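Local atomic coordinates of kinectin 1 (Kinesin receptor) (Legionella pneumophila, PDB entry 4MU6), a protein that is of unknown molecular function but is a Legionella effector, predicted to be membrane-anchored, whose N-terminal, mainly helical domain, classed as coiled-coil, is the part described here. Residues L5-I10 with K247-L251; I18-L22 with L262-L267; E25-F29 with K275-S279; L267-N272 with L286-I290. Numbering follows the deposited sequence.

Contact 1: residues L5-I10 with K247-L251; sequences LANCNI and KCSDL
This is an apolar contact between the N-terminal loop leading into helix 10-22 and a middle turn of the long helix 227-273. Segment 5-10 makes a turn, closed by Cys8 N to Leu5 O (3.1 Å), and then extends through Cys8 and Asn9; segment 247-251 is regular helix. The CA atoms of Leu5 and Cys248, and of Ile10 and Leu251, each lie 6.9 Å apart. Asn9, facing away, is the N-cap of helix 10-22, its OD1 accepting from Glu12 N, and helix 10-22 thus begins beside helix 227-273. Leu251 (m,t) is at the centre of the contact: its CD1 meets Leu5 CD2 at 3.9 Å and Cys8 CB at 4.2 Å, while its CD2 lies 3.9 Å from Ile10 CD1. Leu5 (m,t) reaches deeper, with CD1 3.9 Å from Cys248 CB, and also packs on Ser56 and Arg57 of helix 43-105. Lys247 suits the border because its long, mostly trans chain lays CE 3.5 Å from Ala6 CA, a methylene contact.

Contact 2: residues I18-L22 with L262-L267; sequences IKQFL and LFLEEL
Ile18, Glu266 and Leu22 bury the largest areas where the end of helix 10-22 crosses helix 227-273. Both segments are alpha-helical, their axes 10.2 Å apart at closest approach and running in broadly the same direction at a crossing angle of -45°. CA distances fix the register: Ile18 to Phe263 6.2 Å, Lys19 to Glu266 7.2 Å, Leu22 to Leu267 7.3 Å. Ile18 (m,t) is directed at the partner, and its two branches let it touch residues one turn apart, with CD1 3.4 Å from Leu262 CB and CG2 3.5 Å from Glu266 CB. One turn on, Leu22 (m,t) puts CD1 3.6 Å from Glu266 CB and CD2 4.1 Å from both Phe263 CE1 and Leu267 CD1. Such i, i+4 rows, Ile18-Leu22 against Leu262-Glu266 and Phe263-Leu267, amount to ridges-into-grooves packing, whose i±4 class has an ideal angle near -50°. Glu266 (chi1 m, chi2 m) can stand here because its aliphatic part packs on Ile18 and Leu22, while its carboxylate lies at the border and forms a salt bridge with Lys269. The Phe263 ring (chi1 t) also comes within 4.0 Å of Phe21 CE1 through its CE1, and both rings, like Ile18, rest on Ile45 of helix 43-105, while Leu32 of helix 29-38 adjoins Phe263.

Contact 3: residues E25-F29 with K275-S279; sequences EELSF and KHTLS
Thr277, with chi1 in the p well and its CB directed at the other loop, donates from OG1 to Glu25 O at 2.8 Å, the one direct hydrogen bond between these two surface loops. They run 25° apart, with CA atoms of Glu25 and His276 4.2 Å apart. His276 (chi1 p) turns away from segment 25-29, and its ND1 accepts from Leu278 N at 3.0 Å, bracing its own loop. Each loop links consecutive helices, 10-22 to 29-38 and 227-273 to 280-294, and ends in a serine N-cap with chi1 p: Ser28 OG caps Gly31 N, and Ser279 N donates to Glu282 OE1, the reciprocal bond of a capping box. Leu278 (m,t) swings CD2 to 3.5 Å from Phe29 N and 3.8 Å from Leu27 O. Two waters donate to Leu27 O (2.7 and 2.8 Å); the first accepts from Thr277 N (3.0 Å), the second donates to Thr277 OG1 (3.2 Å). At the edge, extended Glu25 (m,t) forms a long salt bridge, OE2 to Lys275 NZ 3.9 Å.

Contact 4: residues L267-N272 with L286-I290; sequences LQKYLN and LKSVI
Two helical segments pass each other nearly antiparallel, with 158° between their directions (signed crossing angle -158°) and an axis separation of 11.4 Å. The closest CA pair is Gln268 and Lys287, 7.8 Å apart, and Leu271 N to Leu267 O and Ile290 N to Leu286 O (both 2.8 Å) are helical i to i+4 backbone bonds. Leu267 (t,p) and Leu271 (m,t), one turn apart, point at the partner and embrace Ile290 (m,t): Leu267 CD2 and Leu271 CD1 each lie 3.8 Å from Ile290 CD1. Leu271 CD2 also meets Leu286 CD1 at 3.9 Å. Because only a short loop separates helices 227-273 and 280-294, this is an alpha-alpha hairpin, with branched aliphatic residues on the facing sides supplying its apolar seam. Helix 29-38 lines the seam as a third element, Ile36 touching Leu267 and Ile290, and Phe29 touching Leu286. The solvent-facing border is polar. Lys287 leaves its helix sideways with chi1 m and chi2 t; chi3 is off its well at 139°, and chi4 (p) turns NZ over Leu271 CB (3.9 Å), where it donates two hydrogen bonds, to Gln268 OE1 at 3.2 Å and Asn272 OD1 at 2.9 Å. Spaced by one turn, these two amide side chains are placed to share the one ammonium group of a flexible lysine, whose methylenes meanwhile lie along the edge of the apolar contact.

How the contacts relate
Helix 227-273 runs through contacts 1, 2 and 4, and contact 3 joins the loop that follows it to the loop after helix 10-22. Contact 1 stands apart, its centre 20 Å from that of contact 2 and about 30 Å or more from the others. Contacts 2, 3 and 4 have centres 10 to 14 Å apart, and 2 and 4 share Leu267. The first segments of contacts 1 to 3 follow one another in the chain's first 29 residues, and all pair with residues 237 or more positions later. Residues near both ends of the modelled chain thus meet, contacts 2 to 4 clustering towards one end of the elongated domain, with contact 4 the local hairpin.

Contact 1: residues L5-I10 with K247-L251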
loop_
_atom_site.group_PDB
_atom_site.type_symbol
_atom_site.label_atom_id
_atom_site.label_comp_id
_atom_site.label_asym_id
_atom_site.label_seq_id
_atom_site.Cartn_x
_atom_site.Cartn_y
_atom_site.Cartn_z
ATOM N N LEU A 5 19.758 -7.522 -10.404
ATOM C CA LEU A 5 20.896 -6.849 -9.778
ATOM C C LEU A 5 21.604 -7.780 -8.806
ATOM O O LEU A 5 22.826 -7.898 -8.832
ATOM C CB LEU A 5 20.477 -5.568 -9.050
ATOM C CG LEU A 5 20.046 -4.357 -9.860
ATOM C CD1 LEU A 5 19.991 -3.142 -8.961
ATOM C CD2 LEU A 5 20.975 -4.121 -11.058
ATOM N N ALA A 6 20.815 -8.455 -7.972
ATOM C CA ALA A 6 21.343 -9.336 -6.939
ATOM C C ALA A 6 22.115 -10.513 -7.506
ATOM O O ALA A 6 22.953 -11.094 -6.819
ATOM C CB ALA A 6 20.217 -9.837 -6.044
ATOM N N ASN A 7 21.831 -10.862 -8.757
ATOM C CA ASN A 7 22.466 -12.011 -9.393
ATOM C C ASN A 7 23.478 -11.624 -10.470
ATOM O O ASN A 7 23.934 -12.472 -11.240
ATOM C CB ASN A 7 21.407 -12.952 -9.968
ATOM C CG ASN A 7 20.585 -13.620 -8.887
ATOM O OD1 ASN A 7 21.129 -14.300 -8.013
ATOM N ND2 ASN A 7 19.269 -13.407 -8.918
ATOM N N CYS A 8 23.836 -10.345 -10.511
ATOM C CA CYS A 8 24.764 -9.856 -11.523
ATOM C C CYS A 8 26.210 -10.194 -11.176
ATOM O O CYS A 8 26.725 -9.777 -10.137
ATOM C CB CYS A 8 24.614 -8.344 -11.718
ATOM S SG CYS A 8 25.554 -7.660 -13.118
ATOM N N ASN A 9 26.844 -10.968 -12.049
ATOM C CA ASN A 9 28.289 -11.164 -12.024
ATOM C C ASN A 9 28.886 -10.014 -12.808
ATOM O O ASN A 9 28.854 -10.028 -14.026
ATOM C CB ASN A 9 28.643 -12.471 -12.725
ATOM C CG ASN A 9 30.115 -12.838 -12.585
ATOM O OD1 ASN A 9 31.005 -11.991 -12.706
ATOM N ND2 ASN A 9 30.373 -14.111 -12.323
ATOM N N ILE A 10 29.418 -9.013 -12.122
ATOM C CA ILE A 10 29.820 -7.788 -12.808
ATOM C C ILE A 10 30.959 -8.012 -13.819
ATOM O O ILE A 10 30.986 -7.393 -14.884
ATOM C CB ILE A 10 30.144 -6.652 -11.801
ATOM C CG1 ILE A 10 30.186 -5.293 -12.501
ATOM C CG2 ILE A 10 31.428 -6.932 -11.068
ATOM C CD1 ILE A 10 28.818 -4.815 -12.948
ATOM N N LYS A 247 22.282 -0.080 -5.010
ATOM C CA LYS A 247 22.903 -1.310 -5.492
ATOM C C LYS A 247 23.338 -1.169 -6.951
ATOM O O LYS A 247 24.410 -1.653 -7.366
ATOM C CB LYS A 247 21.923 -2.477 -5.335
ATOM C CG LYS A 247 22.514 -3.819 -5.705
ATOM C CD LYS A 247 21.538 -4.937 -5.414
ATOM C CE LYS A 247 22.214 -6.291 -5.513
ATOM N NZ LYS A 247 23.344 -6.467 -4.542
ATOM N N CYS A 248 22.499 -0.489 -7.720
ATOM C CA CYS A 248 22.777 -0.202 -9.116
ATOM C C CYS A 248 23.941 0.779 -9.261
ATOM O O CYS A 248 24.809 0.592 -10.121
ATOM C CB CYS A 248 21.531 0.374 -9.789
ATOM S SG CYS A 248 21.744 0.710 -11.546
ATOM N N SER A 249 23.957 1.826 -8.434
ATOM C CA SER A 249 25.088 2.751 -8.438
ATOM C C SER A 249 26.414 2.053 -8.120
ATOM O O SER A 249 27.451 2.387 -8.704
ATOM C CB SER A 249 24.871 3.909 -7.470
ATOM O OG SER A 249 24.295 5.001 -8.158
ATOM N N ASP A 250 26.378 1.085 -7.209
ATOM C CA ASP A 250 27.598 0.376 -6.806
ATOM C C ASP A 250 28.103 -0.541 -7.915
ATOM O O ASP A 250 29.305 -0.660 -8.139
ATOM C CB ASP A 250 27.360 -0.454 -5.539
ATOM C CG ASP A 250 27.196 0.398 -4.300
ATOM O OD1 ASP A 250 27.491 1.612 -4.362
ATOM O OD2 ASP A 250 26.786 -0.158 -3.256
ATOM N N LEU A 251 27.168 -1.208 -8.582
ATOM C CA LEU A 251 27.486 -2.092 -9.700
ATOM C C LEU A 251 28.073 -1.313 -10.876
ATOM O O LEU A 251 29.017 -1.760 -11.545
ATOM C CB LEU A 251 26.236 -2.860 -10.124
ATOM C CG LEU A 251 25.936 -4.091 -9.261
ATOM C CD1 LEU A 251 24.560 -4.678 -9.574
ATOM C CD2 LEU A 251 27.035 -5.143 -9.446
#

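Contact 2: residues I18-L22 with L262-L267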
loop_
_atom_site.group_PDB
_atom_site.type_symbol
_atom_site.label_atom_id
_atom_site.label_comp_id
_atom_site.label_asym_id
_atom_site.label_seq_id
_atom_site.Cartn_x
_atom_site.Cartn_y
_atom_site.Cartn_z
ATOM N N ILE A 18 32.540 -6.098 -23.602
ATOM C CA ILE A 18 33.820 -5.895 -24.277
ATOM C C ILE A 18 33.904 -6.767 -25.518
ATOM O O ILE A 18 34.297 -6.300 -26.583
ATOM C CB ILE A 18 34.997 -6.230 -23.366
ATOM C CG1 ILE A 18 35.118 -5.171 -22.281
ATOM C CG2 ILE A 18 36.311 -6.328 -24.175
ATOM C CD1 ILE A 18 36.003 -5.605 -21.154
ATOM N N LYS A 19 33.538 -8.038 -25.375
ATOM C CA LYS A 19 33.571 -8.959 -26.504
ATOM C C LYS A 19 32.682 -8.472 -27.650
ATOM O O LYS A 19 33.074 -8.532 -28.820
ATOM C CB LYS A 19 33.167 -10.367 -26.059
ATOM C CG LYS A 19 34.236 -11.112 -25.262
ATOM C CD LYS A 19 33.767 -12.515 -24.936
ATOM C CE LYS A 19 34.856 -13.327 -24.277
ATOM N NZ LYS A 19 34.706 -14.776 -24.610
ATOM N N GLN A 20 31.493 -7.974 -27.309
ATOM C CA GLN A 20 30.564 -7.482 -28.321
ATOM C C GLN A 20 31.169 -6.303 -29.084
ATOM O O GLN A 20 31.040 -6.200 -30.306
ATOM C CB GLN A 20 29.222 -7.102 -27.685
ATOM C CG GLN A 20 28.244 -6.477 -28.656
ATOM C CD GLN A 20 27.967 -7.372 -29.843
ATOM O OE1 GLN A 20 27.947 -8.600 -29.721
ATOM N NE2 GLN A 20 27.766 -6.765 -31.007
ATOM N N PHE A 21 31.848 -5.429 -28.350
ATOM C CA PHE A 21 32.522 -4.283 -28.940
ATOM C C PHE A 21 33.652 -4.738 -29.865
ATOM O O PHE A 21 33.789 -4.238 -30.981
ATOM C CB PHE A 21 33.066 -3.410 -27.815
ATOM C CG PHE A 21 33.822 -2.189 -28.280
ATOM C CD1 PHE A 21 35.192 -2.247 -28.508
ATOM C CD2 PHE A 21 33.173 -0.980 -28.443
ATOM C CE1 PHE A 21 35.895 -1.124 -28.907
ATOM C CE2 PHE A 21 33.869 0.145 -28.845
ATOM C CZ PHE A 21 35.226 0.071 -29.083
ATOM N N LEU A 22 34.457 -5.693 -29.399
ATOM C CA LEU A 22 35.581 -6.187 -30.186
ATOM C C LEU A 22 35.146 -7.119 -31.327
ATOM O O LEU A 22 35.977 -7.578 -32.104
ATOM C CB LEU A 22 36.636 -6.847 -29.284
ATOM C CG LEU A 22 37.380 -5.864 -28.367
ATOM C CD1 LEU A 22 38.238 -6.563 -27.310
ATOM C CD2 LEU A 22 38.223 -4.890 -29.184
ATOM N N LEU A 262 40.194 -5.226 -18.223
ATOM C CA LEU A 262 39.556 -6.312 -18.957
ATOM C C LEU A 262 39.659 -6.068 -20.454
ATOM O O LEU A 262 39.903 -6.989 -21.240
ATOM C CB LEU A 262 38.079 -6.453 -18.553
ATOM C CG LEU A 262 37.742 -7.215 -17.268
ATOM C CD1 LEU A 262 36.222 -7.383 -17.123
ATOM C CD2 LEU A 262 38.429 -8.574 -17.257
ATOM N N PHE A 263 39.477 -4.816 -20.850
ATOM C CA PHE A 263 39.536 -4.458 -22.257
ATOM C C PHE A 263 40.926 -4.734 -22.839
ATOM O O PHE A 263 41.064 -5.207 -23.970
ATOM C CB PHE A 263 39.190 -2.986 -22.439
ATOM C CG PHE A 263 39.369 -2.493 -23.850
ATOM C CD1 PHE A 263 38.393 -2.726 -24.809
ATOM C CD2 PHE A 263 40.505 -1.782 -24.213
ATOM C CE1 PHE A 263 38.546 -2.263 -26.115
ATOM C CE2 PHE A 263 40.662 -1.320 -25.510
ATOM C CZ PHE A 263 39.684 -1.555 -26.461
ATOM N N LEU A 264 41.948 -4.411 -22.057
ATOM C CA LEU A 264 43.326 -4.627 -22.473
ATOM C C LEU A 264 43.578 -6.121 -22.722
ATOM O O LEU A 264 44.152 -6.497 -23.745
ATOM C CB LEU A 264 44.285 -4.042 -21.435
ATOM C CG LEU A 264 45.471 -3.268 -22.020
ATOM C CD1 LEU A 264 44.999 -2.060 -22.830
ATOM C CD2 LEU A 264 46.456 -2.852 -20.924
ATOM N N GLU A 265 43.114 -6.966 -21.804
ATOM C CA GLU A 265 43.197 -8.425 -21.955
ATOM C C GLU A 265 42.505 -8.919 -23.221
ATOM O O GLU A 265 43.048 -9.734 -23.979
ATOM C CB GLU A 265 42.556 -9.132 -20.749
ATOM C CG GLU A 265 43.337 -9.041 -19.450
ATOM C CD GLU A 265 44.548 -9.963 -19.425
ATOM O OE1 GLU A 265 44.589 -10.910 -20.240
ATOM O OE2 GLU A 265 45.458 -9.740 -18.591
ATOM N N GLU A 266 41.287 -8.441 -23.445
ATOM C CA GLU A 266 40.521 -8.928 -24.578
ATOM C C GLU A 266 41.061 -8.388 -25.887
ATOM O O GLU A 266 40.878 -8.996 -26.925
ATOM C CB GLU A 266 39.042 -8.575 -24.431
ATOM C CG GLU A 266 38.321 -9.433 -23.413
ATOM C CD GLU A 266 38.320 -10.897 -23.798
ATOM O OE1 GLU A 266 38.263 -11.185 -25.012
ATOM O OE2 GLU A 266 38.386 -11.757 -22.890
ATOM N N LEU A 267 41.715 -7.236 -25.827
ATOM C CA LEU A 267 42.180 -6.575 -27.029
ATOM C C LEU A 267 43.363 -7.358 -27.561
ATOM O O LEU A 267 43.522 -7.520 -28.777
ATOM C CB LEU A 267 42.610 -5.150 -26.717
ATOM C CG LEU A 267 43.273 -4.416 -27.880
ATOM C CD1 LEU A 267 42.268 -4.258 -29.021
ATOM C CD2 LEU A 267 43.803 -3.066 -27.429
#

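Contact 3: residues E25-F29 with K275-S279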
loop_
_atom_site.group_PDB
_atom_site.type_symbol
_atom_site.label_atom_id
_atom_site.label_comp_id
_atom_site.label_asym_id
_atom_site.label_seq_id
_atom_site.Cartn_x
_atom_site.Cartn_y
_atom_site.Cartn_z
ATOM N N GLU A 25 35.043 -5.666 -36.659
ATOM C CA GLU A 25 36.242 -6.014 -37.400
ATOM C C GLU A 25 36.830 -4.800 -38.124
ATOM O O GLU A 25 37.769 -4.921 -38.909
ATOM C CB GLU A 25 35.932 -7.158 -38.366
ATOM C CG GLU A 25 35.268 -8.339 -37.658
ATOM C CD GLU A 25 35.251 -9.606 -38.494
ATOM O OE1 GLU A 25 36.094 -9.731 -39.407
ATOM O OE2 GLU A 25 34.396 -10.480 -38.232
ATOM N N GLU A 26 36.294 -3.623 -37.818
ATOM C CA GLU A 26 36.628 -2.412 -38.561
ATOM C C GLU A 26 37.272 -1.341 -37.681
ATOM O O GLU A 26 37.427 -0.193 -38.102
ATOM C CB GLU A 26 35.365 -1.845 -39.217
ATOM C CG GLU A 26 34.517 -2.887 -39.932
ATOM C CD GLU A 26 33.031 -2.537 -39.969
ATOM O OE1 GLU A 26 32.603 -1.605 -39.241
ATOM O OE2 GLU A 26 32.290 -3.214 -40.722
ATOM N N LEU A 27 37.637 -1.709 -36.458
ATOM C CA LEU A 27 38.285 -0.764 -35.551
ATOM C C LEU A 27 39.612 -0.287 -36.153
ATOM O O LEU A 27 40.243 -1.007 -36.925
ATOM C CB LEU A 27 38.484 -1.407 -34.181
ATOM C CG LEU A 27 37.167 -1.842 -33.529
ATOM C CD1 LEU A 27 37.413 -2.754 -32.307
ATOM C CD2 LEU A 27 36.339 -0.612 -33.134
ATOM N N SER A 28 40.015 0.940 -35.833
ATOM C CA SER A 28 41.171 1.554 -36.486
ATOM C C SER A 28 42.381 1.649 -35.553
ATOM O O SER A 28 42.229 1.669 -34.330
ATOM C CB SER A 28 40.811 2.956 -36.972
ATOM O OG SER A 28 40.570 3.808 -35.865
ATOM N N PHE A 29 43.578 1.732 -36.131
ATOM C CA PHE A 29 44.776 1.919 -35.328
ATOM C C PHE A 29 44.686 3.099 -34.344
ATOM O O PHE A 29 44.900 2.928 -33.137
ATOM C CB PHE A 29 46.041 2.086 -36.182
ATOM C CG PHE A 29 47.230 2.477 -35.365
ATOM C CD1 PHE A 29 47.895 1.525 -34.617
ATOM C CD2 PHE A 29 47.616 3.806 -35.263
ATOM C CE1 PHE A 29 48.946 1.880 -33.803
ATOM C CE2 PHE A 29 48.673 4.172 -34.446
ATOM C CZ PHE A 29 49.342 3.207 -33.718
ATOM N N LYS A 275 40.681 -11.513 -36.696
ATOM C CA LYS A 275 39.361 -11.095 -37.172
ATOM C C LYS A 275 39.261 -9.574 -37.092
ATOM O O LYS A 275 38.523 -9.024 -36.269
ATOM C CB LYS A 275 38.236 -11.751 -36.365
ATOM C CG LYS A 275 38.203 -13.266 -36.463
ATOM C CD LYS A 275 36.881 -13.820 -35.971
ATOM C CE LYS A 275 35.763 -13.504 -36.949
ATOM N NZ LYS A 275 36.040 -14.063 -38.305
ATOM N N HIS A 276 40.025 -8.900 -37.945
ATOM C CA HIS A 276 40.136 -7.445 -37.907
ATOM C C HIS A 276 40.767 -6.984 -39.215
ATOM O O HIS A 276 41.131 -7.810 -40.044
ATOM C CB HIS A 276 40.979 -6.991 -36.700
ATOM C CG HIS A 276 42.390 -7.503 -36.724
ATOM N ND1 HIS A 276 43.323 -7.071 -37.641
ATOM C CD2 HIS A 276 43.022 -8.416 -35.946
ATOM C CE1 HIS A 276 44.468 -7.701 -37.434
ATOM N NE2 HIS A 276 44.313 -8.521 -36.407
ATOM N N THR A 277 40.912 -5.673 -39.388
ATOM C CA THR A 277 41.372 -5.105 -40.654
ATOM C C THR A 277 42.689 -4.343 -40.486
ATOM O O THR A 277 43.070 -3.510 -41.322
ATOM C CB THR A 277 40.293 -4.183 -41.270
ATOM O OG1 THR A 277 39.722 -3.360 -40.245
ATOM C CG2 THR A 277 39.185 -5.013 -41.891
ATOM N N LEU A 278 43.393 -4.640 -39.404
ATOM C CA LEU A 278 44.633 -3.947 -39.119
ATOM C C LEU A 278 45.789 -4.613 -39.858
ATOM O O LEU A 278 45.834 -5.837 -39.983
ATOM C CB LEU A 278 44.891 -3.929 -37.613
ATOM C CG LEU A 278 43.834 -3.231 -36.749
ATOM C CD1 LEU A 278 43.930 -3.711 -35.316
ATOM C CD2 LEU A 278 43.979 -1.714 -36.810
ATOM N N SER A 279 46.721 -3.804 -40.357
ATOM C CA SER A 279 47.916 -4.342 -40.990
ATOM C C SER A 279 48.862 -4.924 -39.940
ATOM O O SER A 279 48.771 -4.597 -38.749
ATOM C CB SER A 279 48.649 -3.246 -41.754
ATOM O OG SER A 279 49.393 -2.437 -40.856
HETATM O O HOH W 1 40.169 -3.705 -37.244
HETATM O O HOH W 2 41.233 -0.671 -39.490
#

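Contact 4: residues L267-N272 with L286-I290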
loop_
_atom_site.group_PDB
_atom_site.type_symbol
_atom_site.label_atom_id
_atom_site.label_comp_id
_atom_site.label_asym_id
_atom_site.label_seq_id
_atom_site.Cartn_x
_atom_site.Cartn_y
_atom_site.Cartn_z
ATOM N N LEU A 267 41.715 -7.236 -25.827
ATOM C CA LEU A 267 42.180 -6.575 -27.029
ATOM C C LEU A 267 43.363 -7.358 -27.561
ATOM O O LEU A 267 43.522 -7.520 -28.777
ATOM C CB LEU A 267 42.610 -5.150 -26.717
ATOM C CG LEU A 267 43.273 -4.416 -27.880
ATOM C CD1 LEU A 267 42.268 -4.258 -29.021
ATOM C CD2 LEU A 267 43.803 -3.066 -27.429
ATOM N N GLN A 268 44.180 -7.841 -26.628
ATOM C CA GLN A 268 45.324 -8.677 -26.950
ATOM C C GLN A 268 44.827 -9.892 -27.737
ATOM O O GLN A 268 45.366 -10.209 -28.806
ATOM C CB GLN A 268 46.066 -9.084 -25.669
ATOM C CG GLN A 268 47.392 -9.795 -25.887
ATOM C CD GLN A 268 48.528 -8.857 -26.298
ATOM O OE1 GLN A 268 48.631 -8.459 -27.461
ATOM N NE2 GLN A 268 49.392 -8.512 -25.342
ATOM N N LYS A 269 43.769 -10.533 -27.239
ATOM C CA LYS A 269 43.179 -11.688 -27.925
ATOM C C LYS A 269 42.704 -11.321 -29.319
ATOM O O LYS A 269 43.006 -12.013 -30.284
ATOM C CB LYS A 269 42.030 -12.286 -27.115
ATOM C CG LYS A 269 42.467 -12.878 -25.786
ATOM C CD LYS A 269 41.326 -12.979 -24.791
ATOM C CE LYS A 269 40.357 -14.107 -25.129
ATOM N NZ LYS A 269 39.187 -14.169 -24.184
ATOM N N TYR A 270 41.954 -10.231 -29.411
ATOM C CA TYR A 270 41.495 -9.682 -30.681
ATOM C C TYR A 270 42.655 -9.443 -31.647
ATOM O O TYR A 270 42.535 -9.683 -32.854
ATOM C CB TYR A 270 40.786 -8.367 -30.395
ATOM C CG TYR A 270 40.374 -7.543 -31.579
ATOM C CD1 TYR A 270 39.131 -7.727 -32.175
ATOM C CD2 TYR A 270 41.192 -6.525 -32.068
ATOM C CE1 TYR A 270 38.726 -6.947 -33.244
ATOM C CE2 TYR A 270 40.793 -5.737 -33.140
ATOM C CZ TYR A 270 39.551 -5.954 -33.719
ATOM O OH TYR A 270 39.122 -5.182 -34.777
ATOM N N LEU A 271 43.775 -8.968 -31.112
ATOM C CA LEU A 271 44.941 -8.665 -31.934
ATOM C C LEU A 271 45.686 -9.920 -32.393
ATOM O O LEU A 271 46.595 -9.844 -33.226
ATOM C CB LEU A 271 45.893 -7.724 -31.190
ATOM C CG LEU A 271 45.417 -6.278 -30.993
ATOM C CD1 LEU A 271 46.533 -5.465 -30.366
ATOM C CD2 LEU A 271 44.979 -5.655 -32.319
ATOM N N ASN A 272 45.298 -11.072 -31.859
ATOM C CA ASN A 272 45.967 -12.319 -32.193
ATOM C C ASN A 272 45.067 -13.203 -33.048
ATOM O O ASN A 272 45.536 -14.116 -33.715
ATOM C CB ASN A 272 46.361 -13.078 -30.920
ATOM C CG ASN A 272 47.498 -12.417 -30.146
ATOM O OD1 ASN A 272 48.421 -11.823 -30.716
ATOM N ND2 ASN A 272 47.448 -12.550 -28.836
ATOM N N LEU A 286 50.439 -1.462 -31.963
ATOM C CA LEU A 286 49.494 -1.418 -30.849
ATOM C C LEU A 286 50.048 -2.219 -29.668
ATOM O O LEU A 286 49.889 -1.835 -28.501
ATOM C CB LEU A 286 48.124 -1.943 -31.257
ATOM C CG LEU A 286 47.244 -1.059 -32.141
ATOM C CD1 LEU A 286 46.078 -1.890 -32.627
ATOM C CD2 LEU A 286 46.751 0.196 -31.393
ATOM N N LYS A 287 50.699 -3.330 -29.996
ATOM C CA LYS A 287 51.355 -4.173 -29.011
ATOM C C LYS A 287 52.456 -3.401 -28.292
ATOM O O LYS A 287 52.655 -3.556 -27.088
ATOM C CB LYS A 287 51.913 -5.423 -29.683
ATOM C CG LYS A 287 50.842 -6.476 -29.998
ATOM C CD LYS A 287 51.353 -7.473 -31.057
ATOM C CE LYS A 287 50.961 -8.918 -30.740
ATOM N NZ LYS A 287 49.512 -9.099 -30.460
ATOM N N SER A 288 53.155 -2.552 -29.031
ATOM C CA SER A 288 54.137 -1.665 -28.422
ATOM C C SER A 288 53.500 -0.760 -27.351
ATOM O O SER A 288 54.043 -0.608 -26.267
ATOM C CB SER A 288 54.840 -0.833 -29.493
ATOM O OG SER A 288 55.653 0.168 -28.906
ATOM N N VAL A 289 52.345 -0.174 -27.650
ATOM C CA VAL A 289 51.677 0.686 -26.680
ATOM C C VAL A 289 51.164 -0.137 -25.496
ATOM O O VAL A 289 51.277 0.272 -24.329
ATOM C CB VAL A 289 50.510 1.503 -27.301
ATOM C CG1 VAL A 289 49.934 2.435 -26.253
ATOM C CG2 VAL A 289 51.003 2.308 -28.461
ATOM N N ILE A 290 50.630 -1.313 -25.803
ATOM C CA ILE A 290 50.125 -2.209 -24.773
ATOM C C ILE A 290 51.208 -2.630 -23.780
ATOM O O ILE A 290 51.014 -2.555 -22.559
ATOM C CB ILE A 290 49.427 -3.421 -25.414
ATOM C CG1 ILE A 290 48.075 -2.976 -25.994
ATOM C CG2 ILE A 290 49.222 -4.537 -24.406
ATOM C CD1 ILE A 290 47.435 -3.981 -26.933
#